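Local coordinates for type II 3-hydroxyacyl-CoA dehydrogenase (Thermus thermophilus, PDB 1UAY), which binds adenosine and probably catalyses the NAD-dependent oxidation of 3-hydroxyacyl-CoA to 3-ketoacyl-CoA in fatty acid beta-oxidation, at residues E2-T8 with A65-V71. Coordinates in Å, arbitrary orientation, origin at the centre of the assembly. Residues are numbered along the deposited sequence.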
# COMPACT_ATOMS: atom_id res chain seq x y z
N GLU A 2 -0.83 16.27 -34.89
CA GLU A 2 -0.13 15.03 -35.20
C GLU A 2 -0.83 13.83 -34.58
O GLU A 2 -0.88 12.75 -35.15
CB GLU A 2 1.31 15.13 -34.67
CG GLU A 2 2.16 13.95 -35.13
CD GLU A 2 3.06 13.46 -34.01
OE1 GLU A 2 3.10 14.10 -32.97
OE2 GLU A 2 3.72 12.44 -34.19
N ARG A 3 -1.36 14.02 -33.38
CA ARG A 3 -2.04 12.95 -32.65
C ARG A 3 -3.37 13.43 -32.10
O ARG A 3 -3.57 14.62 -31.89
CB ARG A 3 -1.19 12.49 -31.46
CG ARG A 3 0.26 12.16 -31.73
CD ARG A 3 0.99 12.05 -30.40
NE ARG A 3 2.36 11.55 -30.52
CZ ARG A 3 3.20 11.44 -29.50
NH1 ARG A 3 2.82 11.81 -28.28
NH2 ARG A 3 4.42 10.96 -29.68
N SER A 4 -4.27 12.48 -31.87
CA SER A 4 -5.57 12.81 -31.30
C SER A 4 -5.59 12.31 -29.86
O SER A 4 -4.75 11.52 -29.44
CB SER A 4 -6.70 12.16 -32.11
OG SER A 4 -6.65 10.75 -32.09
N ALA A 5 -6.55 12.82 -29.09
CA ALA A 5 -6.71 12.42 -27.71
C ALA A 5 -8.20 12.29 -27.43
O ALA A 5 -9.01 12.97 -28.05
CB ALA A 5 -6.10 13.47 -26.78
N LEU A 6 -8.54 11.38 -26.52
CA LEU A 6 -9.92 11.16 -26.12
C LEU A 6 -9.99 11.39 -24.62
O LEU A 6 -9.27 10.75 -23.86
CB LEU A 6 -10.36 9.73 -26.44
CG LEU A 6 -11.73 9.33 -25.88
CD1 LEU A 6 -12.82 10.18 -26.51
CD2 LEU A 6 -11.98 7.86 -26.14
N VAL A 7 -10.85 12.31 -24.20
CA VAL A 7 -11.01 12.60 -22.78
C VAL A 7 -12.46 12.39 -22.39
O VAL A 7 -13.34 13.09 -22.88
CB VAL A 7 -10.62 14.06 -22.44
CG1 VAL A 7 -10.80 14.31 -20.96
CG2 VAL A 7 -9.18 14.33 -22.86
N THR A 8 -12.71 11.41 -21.52
CA THR A 8 -14.08 11.18 -21.07
C THR A 8 -14.29 12.09 -19.87
O THR A 8 -13.37 12.34 -19.09
CB THR A 8 -14.34 9.70 -20.69
OG1 THR A 8 -13.68 9.38 -19.46
CG2 THR A 8 -13.85 8.77 -21.79
N ALA A 65 -6.73 12.18 -36.20
CA ALA A 65 -5.32 11.81 -36.23
C ALA A 65 -5.15 10.54 -35.39
O ALA A 65 -6.06 10.15 -34.66
CB ALA A 65 -4.47 12.94 -35.65
N PRO A 66 -3.99 9.87 -35.49
CA PRO A 66 -3.80 8.65 -34.71
C PRO A 66 -4.01 8.91 -33.21
O PRO A 66 -3.45 9.85 -32.65
CB PRO A 66 -2.36 8.26 -35.04
CG PRO A 66 -2.20 8.77 -36.45
CD PRO A 66 -2.84 10.13 -36.37
N LEU A 67 -4.83 8.07 -32.59
CA LEU A 67 -5.15 8.21 -31.17
C LEU A 67 -3.99 7.81 -30.28
O LEU A 67 -3.57 6.65 -30.28
CB LEU A 67 -6.38 7.36 -30.83
CG LEU A 67 -6.84 7.38 -29.36
CD1 LEU A 67 -7.17 8.80 -28.93
CD2 LEU A 67 -8.04 6.47 -29.20
N PHE A 68 -3.48 8.76 -29.51
CA PHE A 68 -2.34 8.51 -28.63
C PHE A 68 -2.68 8.63 -27.15
O PHE A 68 -2.32 7.75 -26.35
CB PHE A 68 -1.21 9.49 -28.96
CG PHE A 68 0.05 9.25 -28.17
CD1 PHE A 68 1.01 8.36 -28.63
CD2 PHE A 68 0.26 9.89 -26.96
CE1 PHE A 68 2.17 8.11 -27.90
CE2 PHE A 68 1.42 9.65 -26.21
CZ PHE A 68 2.37 8.76 -26.69
N ALA A 69 -3.38 9.69 -26.77
CA ALA A 69 -3.72 9.92 -25.37
C ALA A 69 -5.18 9.68 -25.05
O ALA A 69 -6.07 10.22 -25.70
CB ALA A 69 -3.34 11.35 -24.97
N VAL A 70 -5.41 8.86 -24.03
CA VAL A 70 -6.76 8.55 -23.59
C VAL A 70 -6.81 8.87 -22.10
O VAL A 70 -5.99 8.36 -21.32
CB VAL A 70 -7.11 7.06 -23.80
CG1 VAL A 70 -8.53 6.79 -23.32
CG2 VAL A 70 -6.96 6.70 -25.27
N VAL A 71 -7.75 9.72 -21.71
CA VAL A 71 -7.90 10.11 -20.32
C VAL A 71 -9.32 9.81 -19.86
O VAL A 71 -10.27 10.41 -20.36
CB VAL A 71 -7.63 11.61 -20.12
CG1 VAL A 71 -7.74 11.97 -18.64
CG2 VAL A 71 -6.25 11.98 -20.66
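Ala65, nearly fully extended (phi 179°, psi 167°), brings the chain out of helix 51-64; its small methyl, CB, lies 3.6 Å from Glu2 O, while its carbonyl O accepts a 2.7 Å hydrogen bond from Ser4 OG. Pro66 has no N-H to give, but its O takes the 2.9 Å bond from Ser4 N that begins the pairing. Leu67 sends CD1 to within 4.2 Å of Leu6 CB, and both leucines pack on helix 51-64. At Phe68, N donates to Ser4 O at 3.0 Å, and a beta bulge shifts the register by one residue, so that Ser4 pairs with Leu67 but Ala5 with Ala69. Phe68 thereby points toward 2-8, and the flat guanidinium of Arg3 stacks on its ring, a cation-pi contact with CZ 3.8 Å from the ring centroid. These parallel strands are the first and fourth of the Rossmann fold of short-chain dehydrogenases, neighbours in mid-sheet because, once strands 28-33 and 42-45 are laid down on one side of 4-8, helix 51-64 carries the chain back to its other side. Ala69, small enough to lie beneath helix 210-222, has its CB 3.9 Å from Ala5 CB, and its O accepts from Leu6 N at 2.8 Å. Val70, beta-branched and suited to an extended chain, turns to the other face, against helix 91-116. Val71 returns to the alanine face beside Val7; its N donates to Leu6 O at 2.8 Å and its O accepts from Thr8 N at 2.9 Å, close to the adenosine pocket, where Thr8 OG1 hydrogen-bonds the backbone N of Ala73 and Ala74.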